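Local coordinates for protein N-acetylneuraminate lyase (Fusobacterium nucleatum subsp. nucleatum ATCC 25586, PDB 5ZKA) that is a lyase of the dihydrodipicolinate synthetase family, built on a TIM-barrel fold, at residues S69-I81 against E101-Y114. Numbering follows the deposited sequence.
Sequences STEEKKRVFEIAI and EAVELGKYVTKLGY
E101 OE2 is gripped by two donors from T70-I81: T70 OG1 at 2.7 Å and K73 NZ at 2.8 Å, reaching it from opposite faces of the carboxylate, both well out of its plane. The extended E101 side chain, its CG anti to the backbone N (chi1 -176°), and that of T70 come from opposite directions, whereas K73 crosses it at about a right angle; S96 binds OE1, so both carboxylate oxygens are held. K74, the next residue, is extended beyond CG and gives NZ to the anti lone pair of OE2 (2.7 Å) of E104, one turn beyond E101, in a salt bridge that a weaker one to E71 extends into a network. On the way its CG lies over one face of the Y108 ring, offset toward the rim. The hydroxyl of that ring donates to E78 OE2 from above the carboxylate plane. Beneath this polar edge L105 enters as a knob into the hole formed by T70, K73, K74 and F77. V109 CG1 presses on one face of the F77 ring, 3.4 Å from F77 CD2, and the ring turns its edge to the face of Y114 in a T-shaped pair with planes at 80°. Y114 OH donates to F77 O (2.8 Å) in the carbonyl plane, and I81 CD1 lies over the Y114 face. G113 ends the second helix in a Schellman motif, after which Y114 points toward the first. F77, V109 and Y114 also touch A92 of the intervening strand 89-93. These nearly parallel helices, crossing at -19° with axes 10.3 Å apart, belong to successive beta-alpha units in the outer layer of a TIM barrel.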
# COMPACT_ATOMS: atom_id res chain seq x y z
N SER A 69 0.92 -28.10 -19.44
CA SER A 69 2.16 -28.64 -19.98
C SER A 69 2.87 -27.64 -20.89
O SER A 69 2.28 -26.66 -21.37
CB SER A 69 1.88 -29.92 -20.76
OG SER A 69 1.24 -29.60 -21.99
N THR A 70 4.16 -27.91 -21.14
CA THR A 70 4.94 -27.06 -22.03
C THR A 70 4.29 -26.95 -23.40
O THR A 70 4.20 -25.86 -23.97
CB THR A 70 6.36 -27.62 -22.15
OG1 THR A 70 6.95 -27.73 -20.84
CG2 THR A 70 7.22 -26.69 -23.00
N GLU A 71 3.83 -28.07 -23.96
CA GLU A 71 3.19 -28.02 -25.27
C GLU A 71 1.89 -27.23 -25.21
O GLU A 71 1.56 -26.50 -26.15
CB GLU A 71 2.93 -29.43 -25.80
CG GLU A 71 4.19 -30.16 -26.26
CD GLU A 71 5.06 -29.33 -27.20
OE1 GLU A 71 4.75 -29.28 -28.41
OE2 GLU A 71 6.05 -28.73 -26.73
N GLU A 72 1.15 -27.35 -24.12
CA GLU A 72 -0.07 -26.58 -23.97
C GLU A 72 0.23 -25.09 -23.86
O GLU A 72 -0.49 -24.27 -24.44
CB GLU A 72 -0.86 -27.11 -22.77
CG GLU A 72 -1.59 -28.41 -23.11
CD GLU A 72 -2.15 -29.15 -21.91
OE1 GLU A 72 -1.65 -28.97 -20.78
OE2 GLU A 72 -3.11 -29.94 -22.10
N LYS A 73 1.31 -24.73 -23.15
CA LYS A 73 1.72 -23.33 -23.12
C LYS A 73 2.01 -22.81 -24.52
O LYS A 73 1.60 -21.70 -24.88
CB LYS A 73 2.95 -23.15 -22.23
CG LYS A 73 2.70 -23.37 -20.75
CD LYS A 73 4.05 -23.55 -20.02
CE LYS A 73 3.87 -23.95 -18.56
NZ LYS A 73 5.20 -23.94 -17.83
N LYS A 74 2.73 -23.61 -25.32
CA LYS A 74 3.07 -23.18 -26.68
C LYS A 74 1.82 -22.93 -27.51
O LYS A 74 1.75 -21.96 -28.28
CB LYS A 74 3.97 -24.23 -27.34
CG LYS A 74 5.36 -24.36 -26.72
CD LYS A 74 6.16 -25.48 -27.40
CE LYS A 74 7.61 -25.52 -26.94
NZ LYS A 74 8.35 -26.64 -27.59
N ARG A 75 0.81 -23.80 -27.39
CA ARG A 75 -0.39 -23.65 -28.19
C ARG A 75 -1.16 -22.39 -27.80
O ARG A 75 -1.72 -21.70 -28.67
CB ARG A 75 -1.28 -24.88 -28.05
CG ARG A 75 -2.51 -24.85 -28.96
CD ARG A 75 -2.15 -25.15 -30.42
NE ARG A 75 -3.25 -24.84 -31.34
CZ ARG A 75 -3.16 -23.99 -32.37
NH1 ARG A 75 -2.01 -23.37 -32.61
NH2 ARG A 75 -4.21 -23.77 -33.15
N VAL A 76 -1.19 -22.06 -26.51
CA VAL A 76 -1.81 -20.80 -26.07
C VAL A 76 -1.10 -19.61 -26.72
O VAL A 76 -1.73 -18.69 -27.24
CB VAL A 76 -1.79 -20.69 -24.54
CG1 VAL A 76 -2.14 -19.27 -24.09
CG2 VAL A 76 -2.75 -21.71 -23.93
N PHE A 77 0.24 -19.63 -26.70
CA PHE A 77 1.00 -18.53 -27.30
C PHE A 77 0.73 -18.42 -28.80
O PHE A 77 0.64 -17.31 -29.34
CB PHE A 77 2.50 -18.73 -27.07
CG PHE A 77 2.95 -18.47 -25.66
CD1 PHE A 77 2.70 -17.26 -25.02
CD2 PHE A 77 3.68 -19.43 -24.98
CE1 PHE A 77 3.13 -17.04 -23.72
CE2 PHE A 77 4.13 -19.21 -23.68
CZ PHE A 77 3.86 -18.01 -23.05
N GLU A 78 0.62 -19.56 -29.49
CA GLU A 78 0.33 -19.53 -30.93
C GLU A 78 -1.00 -18.87 -31.23
O GLU A 78 -1.11 -18.01 -32.12
CB GLU A 78 0.30 -20.94 -31.52
CG GLU A 78 1.50 -21.79 -31.33
CD GLU A 78 1.26 -23.20 -31.84
OE1 GLU A 78 0.40 -23.37 -32.74
OE2 GLU A 78 1.91 -24.13 -31.32
N ILE A 79 -2.05 -19.32 -30.55
CA ILE A 79 -3.39 -18.80 -30.80
C ILE A 79 -3.45 -17.32 -30.46
O ILE A 79 -3.98 -16.51 -31.24
CB ILE A 79 -4.43 -19.61 -30.00
CG1 ILE A 79 -4.46 -21.05 -30.52
CG2 ILE A 79 -5.83 -18.97 -30.08
CD1 ILE A 79 -5.02 -22.04 -29.51
N ALA A 80 -2.88 -16.93 -29.32
CA ALA A 80 -3.01 -15.54 -28.86
C ALA A 80 -2.46 -14.56 -29.90
O ALA A 80 -3.14 -13.59 -30.25
CB ALA A 80 -2.32 -15.36 -27.51
N ILE A 81 -1.25 -14.81 -30.40
CA ILE A 81 -0.69 -13.86 -31.36
C ILE A 81 -1.35 -13.99 -32.73
O ILE A 81 -1.42 -13.01 -33.49
CB ILE A 81 0.85 -14.01 -31.43
CG1 ILE A 81 1.46 -12.80 -32.14
CG2 ILE A 81 1.26 -15.31 -32.09
CD1 ILE A 81 2.95 -12.68 -31.94
N GLU A 101 13.22 -24.97 -19.65
CA GLU A 101 11.89 -24.73 -20.22
C GLU A 101 11.69 -23.25 -20.52
O GLU A 101 11.12 -22.89 -21.56
CB GLU A 101 10.79 -25.23 -19.27
CG GLU A 101 9.38 -25.08 -19.86
CD GLU A 101 8.27 -25.26 -18.83
OE1 GLU A 101 8.55 -25.15 -17.61
OE2 GLU A 101 7.11 -25.50 -19.24
N ALA A 102 12.15 -22.39 -19.61
CA ALA A 102 11.97 -20.95 -19.78
C ALA A 102 12.67 -20.45 -21.04
O ALA A 102 12.13 -19.63 -21.79
CB ALA A 102 12.48 -20.21 -18.54
N VAL A 103 13.88 -20.96 -21.30
CA VAL A 103 14.60 -20.57 -22.51
C VAL A 103 13.92 -21.13 -23.75
O VAL A 103 13.77 -20.43 -24.76
CB VAL A 103 16.07 -21.02 -22.41
CG1 VAL A 103 16.74 -20.94 -23.78
CG2 VAL A 103 16.83 -20.18 -21.36
N GLU A 104 13.50 -22.40 -23.69
CA GLU A 104 12.80 -23.01 -24.81
C GLU A 104 11.54 -22.22 -25.17
O GLU A 104 11.29 -21.92 -26.35
CB GLU A 104 12.44 -24.45 -24.47
CG GLU A 104 11.64 -25.17 -25.54
CD GLU A 104 11.25 -26.58 -25.13
OE1 GLU A 104 11.97 -27.18 -24.31
OE2 GLU A 104 10.23 -27.09 -25.64
N LEU A 105 10.72 -21.91 -24.17
CA LEU A 105 9.51 -21.13 -24.42
C LEU A 105 9.84 -19.72 -24.90
O LEU A 105 9.14 -19.16 -25.75
CB LEU A 105 8.66 -21.08 -23.16
CG LEU A 105 7.94 -22.35 -22.70
CD1 LEU A 105 7.43 -22.12 -21.28
CD2 LEU A 105 6.79 -22.67 -23.62
N GLY A 106 10.88 -19.12 -24.33
CA GLY A 106 11.26 -17.77 -24.74
C GLY A 106 11.72 -17.71 -26.19
O GLY A 106 11.36 -16.79 -26.92
N LYS A 107 12.50 -18.70 -26.62
CA LYS A 107 12.88 -18.75 -28.03
C LYS A 107 11.66 -18.97 -28.92
O LYS A 107 11.54 -18.36 -29.99
CB LYS A 107 13.91 -19.85 -28.26
CG LYS A 107 15.26 -19.61 -27.58
CD LYS A 107 16.29 -20.64 -28.03
CE LYS A 107 17.64 -20.41 -27.35
NZ LYS A 107 18.52 -21.63 -27.39
N TYR A 108 10.75 -19.83 -28.48
CA TYR A 108 9.59 -20.17 -29.30
C TYR A 108 8.67 -18.97 -29.50
O TYR A 108 8.23 -18.70 -30.62
CB TYR A 108 8.84 -21.34 -28.66
CG TYR A 108 7.61 -21.77 -29.43
CD1 TYR A 108 7.72 -22.63 -30.51
CD2 TYR A 108 6.35 -21.32 -29.06
CE1 TYR A 108 6.61 -23.03 -31.22
CE2 TYR A 108 5.23 -21.72 -29.76
CZ TYR A 108 5.37 -22.57 -30.83
OH TYR A 108 4.26 -22.97 -31.52
N VAL A 109 8.38 -18.23 -28.42
CA VAL A 109 7.49 -17.09 -28.60
C VAL A 109 8.20 -15.94 -29.31
O VAL A 109 7.56 -15.16 -30.03
CB VAL A 109 6.88 -16.64 -27.26
CG1 VAL A 109 6.18 -17.82 -26.61
CG2 VAL A 109 7.94 -16.06 -26.32
N THR A 110 9.51 -15.82 -29.14
CA THR A 110 10.24 -14.82 -29.91
C THR A 110 10.13 -15.10 -31.40
O THR A 110 9.90 -14.17 -32.19
CB THR A 110 11.70 -14.78 -29.44
OG1 THR A 110 11.74 -14.41 -28.06
CG2 THR A 110 12.50 -13.77 -30.24
N LYS A 111 10.23 -16.37 -31.80
CA LYS A 111 10.07 -16.75 -33.20
C LYS A 111 8.65 -16.47 -33.69
O LYS A 111 8.45 -16.12 -34.86
CB LYS A 111 10.44 -18.22 -33.39
CG LYS A 111 10.34 -18.73 -34.83
CD LYS A 111 10.73 -20.20 -34.93
CE LYS A 111 10.68 -20.71 -36.38
NZ LYS A 111 9.30 -21.04 -36.82
N LEU A 112 7.65 -16.64 -32.82
CA LEU A 112 6.26 -16.34 -33.19
C LEU A 112 6.04 -14.86 -33.43
O LEU A 112 5.11 -14.49 -34.14
CB LEU A 112 5.30 -16.84 -32.11
CG LEU A 112 5.01 -18.33 -31.95
CD1 LEU A 112 4.06 -18.57 -30.79
CD2 LEU A 112 4.46 -18.98 -33.22
N GLY A 113 6.86 -14.00 -32.83
CA GLY A 113 6.73 -12.57 -33.06
C GLY A 113 6.43 -11.75 -31.82
O GLY A 113 6.19 -10.54 -31.92
N TYR A 114 6.42 -12.39 -30.65
CA TYR A 114 6.30 -11.63 -29.42
C TYR A 114 7.54 -10.77 -29.22
O TYR A 114 8.67 -11.23 -29.44
CB TYR A 114 6.12 -12.56 -28.22
CG TYR A 114 4.76 -13.22 -28.09
CD1 TYR A 114 4.44 -14.35 -28.83
CD2 TYR A 114 3.80 -12.72 -27.19
CE1 TYR A 114 3.21 -14.97 -28.71
CE2 TYR A 114 2.57 -13.34 -27.06
CZ TYR A 114 2.28 -14.46 -27.82
OH TYR A 114 1.05 -15.08 -27.68